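Local coordinates for protein spectinomycin phosphotransferase (Legionella pneumophila, PDB 3I1A) that probably transfers a phosphate group from a bound nucleotide to the antibiotic spectinomycin, making it an antibiotic resistance factor, at residues I12-V17 with Q90-F95; L63-L68 with I135-Q140; Q111-K116 with G216-G221; A237-D242 with E265-I270; E287-Y292 with K314-P319. All coordinates share one frame; numbering follows the deposited sequence. Where two conformers were deposited one is given.

Contact 1 of 5, residues I12-V17 with Q90-F95; sequences IELLKV and QQLKHF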
# COMPACT_ATOMS: atom_id res chain seq x y z
N ILE A 12 -5.64 29.42 6.70
CA ILE A 12 -6.87 30.13 6.43
C ILE A 12 -6.63 30.97 5.19
O ILE A 12 -7.38 30.86 4.23
CB ILE A 12 -7.31 31.03 7.59
CG1 ILE A 12 -7.66 30.16 8.80
CG2 ILE A 12 -8.53 31.86 7.17
CD1 ILE A 12 -8.02 30.96 10.04
N GLU A 13 -5.58 31.78 5.21
CA GLU A 13 -5.27 32.62 4.05
C GLU A 13 -5.02 31.80 2.80
O GLU A 13 -5.53 32.12 1.74
CB GLU A 13 -4.04 33.50 4.30
CG GLU A 13 -3.55 34.25 3.03
CD GLU A 13 -2.29 35.11 3.24
OE1 GLU A 13 -2.31 36.02 4.11
OE2 GLU A 13 -1.27 34.89 2.53
N LEU A 14 -4.21 30.75 2.91
CA LEU A 14 -3.89 29.93 1.75
C LEU A 14 -5.09 29.20 1.14
O LEU A 14 -5.21 29.11 -0.10
CB LEU A 14 -2.79 28.93 2.09
CG LEU A 14 -1.47 29.63 2.41
CD1 LEU A 14 -0.50 28.67 3.09
CD2 LEU A 14 -0.87 30.17 1.13
N LEU A 15 -5.96 28.64 1.97
CA LEU A 15 -7.10 27.96 1.42
C LEU A 15 -8.05 28.97 0.76
O LEU A 15 -8.67 28.68 -0.26
CB LEU A 15 -7.81 27.13 2.51
CG LEU A 15 -6.93 25.93 2.92
CD1 LEU A 15 -7.59 25.13 4.03
CD2 LEU A 15 -6.69 25.03 1.72
N LYS A 16 -8.16 30.17 1.32
CA LYS A 16 -9.04 31.15 0.69
C LYS A 16 -8.49 31.57 -0.67
O LYS A 16 -9.17 31.50 -1.69
CB LYS A 16 -9.20 32.40 1.56
CG LYS A 16 -10.18 33.43 0.97
CD LYS A 16 -11.52 32.78 0.67
CE LYS A 16 -12.56 33.79 0.18
NZ LYS A 16 -13.16 34.55 1.32
N VAL A 17 -7.23 31.98 -0.68
CA VAL A 17 -6.56 32.43 -1.90
C VAL A 17 -6.54 31.40 -3.03
O VAL A 17 -6.98 31.69 -4.15
CB VAL A 17 -5.11 32.87 -1.57
CG1 VAL A 17 -4.29 33.06 -2.85
CG2 VAL A 17 -5.14 34.17 -0.78
N GLN A 90 -1.69 22.77 -4.97
CA GLN A 90 -1.15 24.11 -5.13
C GLN A 90 0.36 24.10 -4.87
O GLN A 90 0.83 23.74 -3.78
CB GLN A 90 -1.79 25.07 -4.14
CG GLN A 90 -1.34 26.52 -4.37
CD GLN A 90 -1.79 27.03 -5.73
OE1 GLN A 90 -2.95 26.89 -6.10
NE2 GLN A 90 -0.86 27.63 -6.48
N GLN A 91 1.14 24.48 -5.88
CA GLN A 91 2.58 24.52 -5.69
C GLN A 91 2.98 25.90 -5.20
O GLN A 91 2.72 26.88 -5.87
CB GLN A 91 3.32 24.29 -7.01
CG GLN A 91 4.84 24.34 -6.83
CD GLN A 91 5.38 23.18 -6.00
OE1 GLN A 91 5.29 22.01 -6.40
NE2 GLN A 91 5.94 23.49 -4.84
N LEU A 92 3.60 25.98 -4.04
CA LEU A 92 4.03 27.28 -3.57
C LEU A 92 5.53 27.31 -3.76
O LEU A 92 6.11 26.38 -4.31
CB LEU A 92 3.64 27.49 -2.11
CG LEU A 92 2.11 27.53 -1.95
CD1 LEU A 92 1.75 27.60 -0.48
CD2 LEU A 92 1.56 28.73 -2.69
N LYS A 93 6.17 28.37 -3.31
CA LYS A 93 7.60 28.48 -3.52
C LYS A 93 8.43 27.32 -3.03
O LYS A 93 9.25 26.78 -3.78
CB LYS A 93 8.12 29.75 -2.87
CG LYS A 93 9.60 29.93 -3.15
CD LYS A 93 10.11 31.20 -2.56
CE LYS A 93 11.57 31.34 -2.86
NZ LYS A 93 11.84 31.37 -4.32
N HIS A 94 8.25 26.92 -1.79
CA HIS A 94 9.07 25.83 -1.28
C HIS A 94 8.31 24.61 -0.79
O HIS A 94 8.91 23.68 -0.27
CB HIS A 94 9.98 26.36 -0.18
CG HIS A 94 9.26 27.13 0.88
ND1 HIS A 94 8.36 28.13 0.58
CD2 HIS A 94 9.28 27.03 2.22
CE1 HIS A 94 7.86 28.61 1.70
NE2 HIS A 94 8.40 27.96 2.71
N PHE A 95 6.98 24.60 -0.95
CA PHE A 95 6.20 23.45 -0.54
C PHE A 95 4.90 23.40 -1.33
O PHE A 95 4.55 24.35 -2.03
CB PHE A 95 5.95 23.45 0.97
CG PHE A 95 5.06 24.56 1.46
CD1 PHE A 95 3.68 24.37 1.58
CD2 PHE A 95 5.60 25.79 1.80
CE1 PHE A 95 2.86 25.41 2.04
CE2 PHE A 95 4.78 26.84 2.25
CZ PHE A 95 3.41 26.64 2.37
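Leu-14 and Leu-92 meet obliquely, methyl against methyl, where helix 10-19 packs on the hairpin of strands 90-91 and 95-101, at one edge of the five-stranded antiparallel sheet in the N-terminal lobe of this kinase-like fold. The nearest pair is Leu-14 CD2 and Leu-92 CD1, 4.0 Å apart. Both CA-CB bonds point toward the partner segment, and on the helix side Leu-14 alone touches the other segment. Phe-95 enters differently: its CB does not face the helix, but a chi1 of 67° sets the ring with CZ 4.5 Å from Leu-14 CD1. That methyl lies at the ring edge, near the ring plane, and not over a face. Ile-97 of strand 95-101 also touches both leucines. No hydrogen bond crosses between the segments, and both touching pairs are carbon to carbon. The hairpin itself is pinned by Leu-92 N bonding to Phe-95 O. Gln-91 braces its turn: NE2, which also bonds Gly-56 O, donates to Leu-92 O at 2.9 Å along a nearly straight bond of 170°.

Contact 2 of 5, residues L63-L68 with I135-Q140; sequences LSIIRL and ISIQQQ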
# COMPACT_ATOMS: atom_id res chain seq x y z
N LEU A 63 0.75 12.38 -7.17
CA LEU A 63 -0.08 13.38 -7.82
C LEU A 63 -0.18 13.17 -9.32
O LEU A 63 -1.23 13.39 -9.91
CB LEU A 63 0.43 14.79 -7.49
CG LEU A 63 0.35 15.10 -5.99
CD1 LEU A 63 1.09 16.38 -5.67
CD2 LEU A 63 -1.11 15.21 -5.56
N SER A 64 0.91 12.73 -9.94
CA SER A 64 0.90 12.47 -11.38
C SER A 64 -0.06 11.34 -11.71
O SER A 64 -0.84 11.42 -12.65
CB SER A 64 2.30 12.08 -11.85
OG SER A 64 2.29 11.80 -13.25
N ILE A 65 -0.01 10.27 -10.92
CA ILE A 65 -0.88 9.13 -11.17
C ILE A 65 -2.33 9.42 -10.82
O ILE A 65 -3.22 8.99 -11.55
CB ILE A 65 -0.37 7.89 -10.42
CG1 ILE A 65 0.98 7.48 -11.02
CG2 ILE A 65 -1.36 6.73 -10.53
CD1 ILE A 65 0.92 7.24 -12.54
N ILE A 66 -2.56 10.16 -9.74
CA ILE A 66 -3.91 10.52 -9.31
C ILE A 66 -4.54 11.35 -10.43
O ILE A 66 -5.71 11.16 -10.76
CB ILE A 66 -3.90 11.37 -8.00
CG1 ILE A 66 -3.52 10.49 -6.81
CG2 ILE A 66 -5.26 12.01 -7.76
CD1 ILE A 66 -4.45 9.33 -6.58
N ARG A 67 -3.75 12.25 -11.01
CA ARG A 67 -4.26 13.08 -12.10
C ARG A 67 -4.58 12.22 -13.33
O ARG A 67 -5.63 12.36 -13.95
CB ARG A 67 -3.26 14.17 -12.49
CG ARG A 67 -3.77 15.04 -13.63
CD ARG A 67 -2.67 15.47 -14.55
NE ARG A 67 -2.45 14.55 -15.67
CZ ARG A 67 -1.49 13.62 -15.73
NH1 ARG A 67 -0.63 13.47 -14.72
NH2 ARG A 67 -1.38 12.86 -16.81
N LEU A 68 -3.68 11.30 -13.67
CA LEU A 68 -3.92 10.43 -14.82
C LEU A 68 -5.21 9.63 -14.64
O LEU A 68 -6.01 9.54 -15.56
CB LEU A 68 -2.72 9.49 -15.04
CG LEU A 68 -2.87 8.41 -16.11
CD1 LEU A 68 -3.06 9.03 -17.47
CD2 LEU A 68 -1.62 7.54 -16.10
N ILE A 135 4.36 8.14 -21.96
CA ILE A 135 5.75 7.84 -21.76
C ILE A 135 6.40 8.71 -20.68
O ILE A 135 7.20 8.21 -19.91
CB ILE A 135 6.54 7.96 -23.07
CG1 ILE A 135 6.05 6.91 -24.06
CG2 ILE A 135 8.03 7.73 -22.80
CD1 ILE A 135 6.28 5.47 -23.59
N SER A 136 6.04 9.99 -20.60
CA SER A 136 6.61 10.90 -19.61
C SER A 136 6.36 10.35 -18.22
O SER A 136 7.23 10.43 -17.34
CB SER A 136 6.01 12.31 -19.72
OG SER A 136 4.61 12.32 -19.46
N ILE A 137 5.18 9.78 -18.01
CA ILE A 137 4.85 9.22 -16.71
C ILE A 137 5.49 7.84 -16.53
O ILE A 137 5.89 7.50 -15.43
CB ILE A 137 3.32 9.16 -16.52
CG1 ILE A 137 2.79 10.60 -16.53
CG2 ILE A 137 2.96 8.42 -15.21
CD1 ILE A 137 1.27 10.73 -16.55
N GLN A 138 5.59 7.06 -17.60
CA GLN A 138 6.24 5.74 -17.49
C GLN A 138 7.66 5.92 -16.96
O GLN A 138 8.16 5.10 -16.18
CB GLN A 138 6.30 5.03 -18.84
CG GLN A 138 4.95 4.49 -19.33
CD GLN A 138 5.05 3.63 -20.58
OE1 GLN A 138 5.97 2.81 -20.72
NE2 GLN A 138 4.08 3.80 -21.49
N GLN A 139 8.31 7.00 -17.39
CA GLN A 139 9.69 7.29 -16.99
C GLN A 139 9.79 7.64 -15.52
O GLN A 139 10.87 7.53 -14.92
CB GLN A 139 10.26 8.42 -17.86
CG GLN A 139 10.45 8.02 -19.33
CD GLN A 139 10.76 9.20 -20.26
OE1 GLN A 139 11.29 9.01 -21.35
NE2 GLN A 139 10.42 10.41 -19.82
N GLN A 140 8.67 8.03 -14.92
CA GLN A 140 8.60 8.39 -13.50
C GLN A 140 8.20 7.22 -12.61
O GLN A 140 8.35 7.29 -11.38
CB GLN A 140 7.59 9.52 -13.30
CG GLN A 140 7.80 10.71 -14.19
CD GLN A 140 9.13 11.40 -13.95
OE1 GLN A 140 10.20 10.81 -14.08
NE2 GLN A 140 9.06 12.69 -13.60
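Segments 63-68 and 135-140 come closest, CA to CA, at Ser-64 and Ile-137, 7.4 Å apart. At this spacing the Ile-137 side chain sits as a knob among Ser-64, Ile-65, Arg-67 and Leu-68. Its branches divide the hole. Ile-137 CG2 meets Ile-65 CD1 at 3.6 Å, the two side chains crossing at a slant. Ile-137 CD1, extended by a chi2 of 172°, lies 3.4 Å from Arg-67 NH2; it touches the guanidinium at its edge, near the plane, so this is no stacking over a face. Leu-68 CD2 is a looser neighbour, 4.3 Å from the same Ile-137 CD1. In one of two modelled conformers Ser-64 OG also lies against Ile-137 CG1, a less certain neighbour. No hydrogen bond links the segments. Ile-65 further touches Pro-234. Since helix 61-71 follows the strand bearing the ADP-binding Lys-52, it probably corresponds to helix C of protein kinases, and this single knob-into-hole contact joins that helix to the short helix 135-138 within the bilobal kinase-like fold.

Contact 3 of 5, residues Q111-K116 with G216-G221; sequences QNLTGK and GNVLVG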
# COMPACT_ATOMS: atom_id res chain seq x y z
N GLN A 111 -14.95 -3.45 7.64
CA GLN A 111 -16.24 -3.80 7.04
C GLN A 111 -16.01 -4.63 5.78
O GLN A 111 -15.56 -4.10 4.77
CB GLN A 111 -16.99 -2.51 6.68
CG GLN A 111 -18.33 -2.73 6.04
CD GLN A 111 -19.09 -1.43 5.88
OE1 GLN A 111 -19.46 -1.03 4.77
NE2 GLN A 111 -19.32 -0.75 6.99
N ASN A 112 -16.31 -5.92 5.85
CA ASN A 112 -16.12 -6.77 4.68
C ASN A 112 -16.94 -6.32 3.47
O ASN A 112 -18.09 -5.89 3.60
CB ASN A 112 -16.47 -8.20 5.02
CG ASN A 112 -15.68 -8.70 6.20
OD1 ASN A 112 -14.47 -8.50 6.27
ND2 ASN A 112 -16.36 -9.35 7.14
N LEU A 113 -16.33 -6.43 2.29
CA LEU A 113 -16.99 -6.03 1.05
C LEU A 113 -18.19 -6.91 0.72
O LEU A 113 -18.18 -8.11 0.96
CB LEU A 113 -16.01 -6.10 -0.12
CG LEU A 113 -14.73 -5.27 -0.04
CD1 LEU A 113 -14.07 -5.25 -1.42
CD2 LEU A 113 -15.02 -3.86 0.43
N THR A 114 -19.23 -6.28 0.17
CA THR A 114 -20.42 -7.00 -0.27
C THR A 114 -20.07 -7.61 -1.64
O THR A 114 -19.05 -7.27 -2.24
CB THR A 114 -21.61 -6.06 -0.46
OG1 THR A 114 -21.29 -5.10 -1.48
CG2 THR A 114 -21.94 -5.33 0.84
N GLY A 115 -20.91 -8.50 -2.14
CA GLY A 115 -20.64 -9.09 -3.45
C GLY A 115 -20.59 -8.00 -4.50
O GLY A 115 -19.73 -8.01 -5.40
N LYS A 116 -21.51 -7.05 -4.40
CA LYS A 116 -21.57 -5.95 -5.35
C LYS A 116 -20.26 -5.15 -5.32
O LYS A 116 -19.70 -4.79 -6.37
CB LYS A 116 -22.77 -5.07 -5.01
CG LYS A 116 -22.99 -3.92 -5.96
CD LYS A 116 -24.33 -3.25 -5.65
CE LYS A 116 -24.67 -2.20 -6.68
NZ LYS A 116 -25.94 -1.53 -6.29
N GLY A 216 -6.86 -3.18 3.70
CA GLY A 216 -6.70 -1.93 4.38
C GLY A 216 -6.71 -0.74 3.44
O GLY A 216 -6.92 0.39 3.87
N ASN A 217 -6.47 -1.00 2.16
CA ASN A 217 -6.44 0.08 1.18
C ASN A 217 -7.70 0.26 0.33
O ASN A 217 -7.71 0.95 -0.70
CB ASN A 217 -5.19 -0.03 0.33
CG ASN A 217 -3.96 0.40 1.12
OD1 ASN A 217 -4.06 1.27 1.98
ND2 ASN A 217 -2.81 -0.19 0.83
N VAL A 218 -8.78 -0.40 0.77
CA VAL A 218 -10.05 -0.20 0.11
C VAL A 218 -10.99 0.35 1.19
O VAL A 218 -11.13 -0.26 2.25
CB VAL A 218 -10.67 -1.51 -0.42
CG1 VAL A 218 -12.03 -1.19 -1.04
CG2 VAL A 218 -9.78 -2.13 -1.47
N LEU A 219 -11.62 1.49 0.92
CA LEU A 219 -12.57 2.07 1.87
C LEU A 219 -13.95 1.91 1.28
O LEU A 219 -14.11 1.94 0.06
CB LEU A 219 -12.29 3.55 2.10
CG LEU A 219 -10.90 3.91 2.63
CD1 LEU A 219 -10.85 5.38 2.91
CD2 LEU A 219 -10.60 3.13 3.88
N VAL A 220 -14.95 1.75 2.13
CA VAL A 220 -16.33 1.63 1.66
C VAL A 220 -16.96 2.94 2.07
O VAL A 220 -17.15 3.20 3.26
CB VAL A 220 -17.07 0.47 2.34
CG1 VAL A 220 -18.53 0.46 1.92
CG2 VAL A 220 -16.40 -0.83 1.99
N GLY A 221 -17.28 3.79 1.10
CA GLY A 221 -17.80 5.09 1.47
C GLY A 221 -19.20 5.46 1.06
O GLY A 221 -20.12 4.65 1.16
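Val-220 projects from strand 218-220 toward Gln-111 and Leu-113: its CB and CG1 face Gln-111 OE1, while CG2 is nearest to Leu-113 CD2. Val-220 CB lies 3.7 Å from Gln-111 OE1. The branch Val-220 CG1, anti to the backbone N with chi1 at 175°, sits closer to Gln-111 OE1, at 3.3 Å, a van der Waals contact without a hydrogen bond. Gln-111 delivers its oxygen on an extended chain that crosses the valine at about a right angle. The strand belongs to the two-stranded hairpin 218-220/226-228, which in this kinase-like fold follows directly on Asn-217, a magnesium ligand when the metal is bound. The other branch, Val-220 CG2, meets Leu-113 CD2 at 3.7 Å as the two side chains run past each other in opposite directions. Leu-113 CD2 also comes within 4.3 Å of Val-218 CG1, so one methyl bridges two residues that point the same way off the strand. Leu-113 also touches Trp-118 and Leu-121 of helix 115-129, while Val-220 touches Gln-117 of that helix.

Contact 4 of 5, residues A237-D242 with E265-I270; sequences APKERD and EGYGEI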
# COMPACT_ATOMS: atom_id res chain seq x y z
N ALA A 237 4.25 -3.13 -13.59
CA ALA A 237 4.62 -4.49 -13.31
C ALA A 237 3.52 -5.38 -13.89
O ALA A 237 2.51 -4.87 -14.39
CB ALA A 237 4.69 -4.66 -11.78
N PRO A 238 3.72 -6.70 -13.89
CA PRO A 238 2.71 -7.63 -14.39
C PRO A 238 1.47 -7.42 -13.52
O PRO A 238 1.60 -7.14 -12.33
CB PRO A 238 3.33 -9.00 -14.12
CG PRO A 238 4.80 -8.72 -14.28
CD PRO A 238 4.95 -7.41 -13.50
N LYS A 239 0.29 -7.59 -14.11
CA LYS A 239 -0.96 -7.39 -13.39
C LYS A 239 -1.05 -8.21 -12.12
O LYS A 239 -1.77 -7.83 -11.18
CB LYS A 239 -2.16 -7.74 -14.30
CG LYS A 239 -2.23 -9.21 -14.76
CD LYS A 239 -3.49 -9.43 -15.62
CE LYS A 239 -3.71 -10.92 -15.96
NZ LYS A 239 -2.60 -11.54 -16.74
N GLU A 240 -0.33 -9.34 -12.08
CA GLU A 240 -0.35 -10.20 -10.92
C GLU A 240 0.18 -9.52 -9.65
O GLU A 240 -0.10 -9.98 -8.53
CB GLU A 240 0.40 -11.51 -11.24
CG GLU A 240 -0.34 -12.44 -12.25
CD GLU A 240 -0.31 -11.96 -13.70
OE1 GLU A 240 0.51 -11.08 -14.07
OE2 GLU A 240 -1.10 -12.49 -14.50
N ARG A 241 0.93 -8.44 -9.82
CA ARG A 241 1.42 -7.64 -8.68
C ARG A 241 0.22 -7.22 -7.83
O ARG A 241 0.30 -7.14 -6.58
CB ARG A 241 2.12 -6.40 -9.21
CG ARG A 241 2.32 -5.28 -8.20
CD ARG A 241 3.43 -5.60 -7.22
NE ARG A 241 2.93 -6.42 -6.11
CZ ARG A 241 3.67 -6.71 -5.05
NH1 ARG A 241 4.91 -6.24 -4.96
NH2 ARG A 241 3.16 -7.48 -4.08
N ASP A 242 -0.89 -6.88 -8.49
CA ASP A 242 -2.10 -6.52 -7.78
C ASP A 242 -3.05 -7.70 -7.58
O ASP A 242 -3.69 -7.84 -6.52
CB ASP A 242 -2.87 -5.40 -8.51
CG ASP A 242 -2.20 -4.05 -8.40
OD1 ASP A 242 -1.31 -3.89 -7.53
OD2 ASP A 242 -2.58 -3.14 -9.16
N GLU A 265 -15.62 -11.72 -11.67
CA GLU A 265 -16.78 -11.43 -12.49
C GLU A 265 -16.67 -9.94 -12.90
O GLU A 265 -17.08 -9.54 -13.99
CB GLU A 265 -18.08 -11.66 -11.71
CG GLU A 265 -19.30 -11.48 -12.61
CD GLU A 265 -20.61 -11.75 -11.89
OE1 GLU A 265 -20.63 -12.68 -11.05
OE2 GLU A 265 -21.60 -11.03 -12.18
N GLY A 266 -16.10 -9.11 -12.02
CA GLY A 266 -15.95 -7.71 -12.34
C GLY A 266 -14.70 -7.40 -13.15
O GLY A 266 -14.72 -6.57 -14.05
N TYR A 267 -13.61 -8.09 -12.83
CA TYR A 267 -12.33 -7.86 -13.51
C TYR A 267 -12.37 -8.39 -14.96
O TYR A 267 -11.77 -7.81 -15.87
CB TYR A 267 -11.24 -8.56 -12.71
CG TYR A 267 -9.83 -8.19 -13.11
CD1 TYR A 267 -9.27 -6.97 -12.72
CD2 TYR A 267 -9.07 -9.05 -13.90
CE1 TYR A 267 -7.96 -6.61 -13.13
CE2 TYR A 267 -7.77 -8.71 -14.30
CZ TYR A 267 -7.23 -7.49 -13.92
OH TYR A 267 -5.98 -7.14 -14.38
N GLY A 268 -13.08 -9.50 -15.15
CA GLY A 268 -13.23 -10.07 -16.48
C GLY A 268 -12.13 -10.95 -17.02
O GLY A 268 -12.39 -12.05 -17.49
N GLU A 269 -10.90 -10.47 -16.95
CA GLU A 269 -9.75 -11.21 -17.44
C GLU A 269 -9.37 -12.35 -16.50
O GLU A 269 -8.87 -12.12 -15.40
CB GLU A 269 -8.55 -10.27 -17.62
CG GLU A 269 -7.33 -10.98 -18.17
CD GLU A 269 -7.66 -11.69 -19.46
OE1 GLU A 269 -7.84 -11.00 -20.49
OE2 GLU A 269 -7.76 -12.93 -19.45
N ILE A 270 -9.61 -13.58 -16.94
CA ILE A 270 -9.29 -14.73 -16.10
C ILE A 270 -8.00 -15.44 -16.45
O ILE A 270 -7.67 -16.46 -15.83
CB ILE A 270 -10.44 -15.77 -16.10
CG1 ILE A 270 -10.93 -16.02 -17.53
CG2 ILE A 270 -11.55 -15.30 -15.18
CD1 ILE A 270 -11.84 -17.21 -17.65
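Lys-239 lies obliquely against Tyr-267, joining the turn at the start of helix 240-243 to the C-terminal end of helix 257-267 in the C-terminal lobe of the kinase-like fold. The contact across the segments is van der Waals in kind. Lys-239 CD is 3.6 Å from Tyr-267 OH and Lys-239 CB is 3.9 Å from the same oxygen, so the aliphatic chain passes the hydroxyl end of the tyrosine. Farther out, Lys-239 CE approaches Glu-269 CG at 4.2 Å, methylene to methylene.

Hydrogen bonds tie the polar ends to residues nearby. Tyr-267 OH bonds to His-129 ND1, and the other ring nitrogen, NE2, bonds to Asp-242 OD2, so the histidine links the two segments indirectly. The backbone N atoms of His-210 and Ser-211 also bond the Asp-242 carboxylate. Glu-269 OE2 is bound by Asn-271 N.

In the backbone, Gly-268, the first residue to leave helical angles, has a positive phi of 82° and turns the chain toward Glu-269.

Among the charged groups, Lys-239 NZ and Glu-269 OE2 are 6.0 Å apart and not in contact. Lys-239 NZ instead donates to Asn-271 O and forms a salt bridge with Glu-240 OE2, 2.9 Å away; NZ meets OE2 on its syn side, 26° out of the carboxylate plane.

Contact 5 of 5, residues E287-Y292 with K314-P319; sequences EDIAVY and KEMFDP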
# COMPACT_ATOMS: atom_id res chain seq x y z
N GLU A 287 9.57 -10.08 1.95
CA GLU A 287 9.80 -8.65 2.19
C GLU A 287 9.45 -8.29 3.64
O GLU A 287 10.19 -7.59 4.31
CB GLU A 287 8.95 -7.81 1.21
CG GLU A 287 9.68 -7.42 -0.08
CD GLU A 287 8.77 -7.14 -1.27
OE1 GLU A 287 7.74 -6.45 -1.08
OE2 GLU A 287 9.09 -7.59 -2.39
N ASP A 288 8.31 -8.79 4.11
CA ASP A 288 7.87 -8.54 5.49
C ASP A 288 8.75 -9.29 6.51
O ASP A 288 8.99 -8.79 7.61
CB ASP A 288 6.41 -8.98 5.70
CG ASP A 288 5.39 -7.94 5.22
OD1 ASP A 288 5.78 -6.79 4.99
OD2 ASP A 288 4.21 -8.29 5.10
N ILE A 289 9.22 -10.49 6.18
CA ILE A 289 10.06 -11.21 7.14
C ILE A 289 11.34 -10.40 7.31
O ILE A 289 11.90 -10.29 8.41
CB ILE A 289 10.39 -12.67 6.65
CG1 ILE A 289 9.14 -13.55 6.78
CG2 ILE A 289 11.51 -13.29 7.48
CD1 ILE A 289 9.26 -14.92 6.13
N ALA A 290 11.81 -9.82 6.21
CA ALA A 290 13.03 -9.04 6.26
C ALA A 290 12.87 -7.79 7.12
O ALA A 290 13.72 -7.48 7.95
CB ALA A 290 13.48 -8.66 4.83
N VAL A 291 11.78 -7.06 6.90
CA VAL A 291 11.50 -5.83 7.62
C VAL A 291 11.17 -6.04 9.09
O VAL A 291 11.82 -5.45 9.98
CB VAL A 291 10.35 -5.04 6.91
CG1 VAL A 291 9.92 -3.88 7.77
CG2 VAL A 291 10.85 -4.51 5.54
N TYR A 292 10.18 -6.88 9.37
CA TYR A 292 9.81 -7.11 10.76
C TYR A 292 10.83 -8.00 11.47
O TYR A 292 11.10 -7.82 12.67
CB TYR A 292 8.39 -7.67 10.83
CG TYR A 292 7.39 -6.67 10.26
CD1 TYR A 292 7.13 -6.63 8.89
CD2 TYR A 292 6.75 -5.75 11.07
CE1 TYR A 292 6.25 -5.69 8.34
CE2 TYR A 292 5.86 -4.81 10.54
CZ TYR A 292 5.62 -4.79 9.18
OH TYR A 292 4.75 -3.86 8.66
N LYS A 314 4.22 -13.14 13.49
CA LYS A 314 3.63 -14.45 13.78
C LYS A 314 2.30 -14.72 13.10
O LYS A 314 2.00 -15.86 12.71
CB LYS A 314 3.49 -14.64 15.29
CG LYS A 314 4.85 -14.77 15.95
CD LYS A 314 4.77 -15.20 17.41
CE LYS A 314 4.27 -14.10 18.31
NZ LYS A 314 4.31 -14.56 19.74
N GLU A 315 1.48 -13.67 12.99
CA GLU A 315 0.18 -13.80 12.37
C GLU A 315 0.28 -14.31 10.94
O GLU A 315 -0.65 -14.96 10.46
CB GLU A 315 -0.54 -12.47 12.38
CG GLU A 315 -1.08 -12.10 13.74
CD GLU A 315 -1.90 -10.84 13.69
OE1 GLU A 315 -2.71 -10.64 14.62
OE2 GLU A 315 -1.74 -10.06 12.72
N MET A 316 1.39 -14.00 10.26
CA MET A 316 1.55 -14.46 8.87
C MET A 316 1.49 -15.97 8.76
O MET A 316 1.16 -16.52 7.70
CB MET A 316 2.88 -13.98 8.28
CG MET A 316 3.04 -12.46 8.30
SD MET A 316 4.50 -11.81 7.43
CE MET A 316 5.84 -12.91 8.06
N PHE A 317 1.84 -16.64 9.86
CA PHE A 317 1.85 -18.10 9.89
C PHE A 317 0.58 -18.74 10.45
O PHE A 317 0.51 -19.97 10.62
CB PHE A 317 3.08 -18.59 10.68
CG PHE A 317 4.38 -18.15 10.08
CD1 PHE A 317 4.88 -16.87 10.33
CD2 PHE A 317 5.09 -19.00 9.21
CE1 PHE A 317 6.06 -16.43 9.72
CE2 PHE A 317 6.27 -18.56 8.59
CZ PHE A 317 6.76 -17.28 8.84
N ASP A 318 -0.44 -17.93 10.74
CA ASP A 318 -1.69 -18.48 11.28
C ASP A 318 -2.53 -19.20 10.22
O ASP A 318 -2.34 -19.03 9.02
CB ASP A 318 -2.53 -17.37 11.91
CG ASP A 318 -2.04 -16.96 13.30
OD1 ASP A 318 -1.34 -17.75 13.95
OD2 ASP A 318 -2.38 -15.85 13.74
N PRO A 319 -3.49 -20.03 10.67
CA PRO A 319 -4.35 -20.76 9.75
C PRO A 319 -5.04 -19.81 8.77
O PRO A 319 -5.62 -18.81 9.18
CB PRO A 319 -5.37 -21.43 10.68
CG PRO A 319 -4.58 -21.69 11.89
CD PRO A 319 -3.80 -20.39 12.06
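Met-316 reaches from the end of helix 303-315 to Asp-288 and Ile-289 on helix 274-297, two consecutive helices of the helical C-terminal lobe. The first shell has three contacts. Met-316 SD lies 3.8 Å from Asp-288 CB, and beyond it Met-316 CE lies 3.6 Å from Ile-289 CG1. A bend at the last torsion, chi3 at -47°, turns the methyl out of line with the otherwise extended chain and lays it on the isoleucine, the two side chains meeting at a slant. The third contact is looser: Ile-289 CD1 comes to 4.4 Å from Phe-317 CZ, approaching the ring aslant. No hydrogen bond passes between the segments.

A second shell surrounds these groups. Asp-288 OD2 bonds to Tyr-312 OH, a polar tie to helix 303-315 beside the methionine contact. Ile-289 also packs on Val-154, Leu-188 and Phe-313. Phe-317 meets Phe-177 edge-to-face and touches Ala-184 and Ile-185, while Met-316 rests on Val-322 of the final helix.

Met-316 and Phe-317 are the two central residues of a type I turn from Glu-315 to Asp-318. Asp-318 N closes it on Glu-315 O at 3.0 Å, and Phe-317 N bonds to Lys-314 O, which lies at the edge of the phenylalanine ring, in its plane.

How the contacts relate
From the N terminus, contact 1 closes the first long loop, bringing strand 90-91 back to helix 10-19 within the N-terminal lobe. Contact 2 opens inside that loop, at helix 61-71, and closes beyond it at 135-140, so the two cross; it ties the N-terminal lobe to the C-terminal lobe. Contact 3 crosses contact 2 in turn, opening at 111-116 and closing at 216-221 by the magnesium site, but lies in series with contact 1. Contacts 4 and 5 then follow in series as shorter closures within the C-terminal lobe, their nearest atoms about 5 Å apart. Contacts 1 and 5, with centres 42 Å apart, lie on opposite sides of the chain's centre.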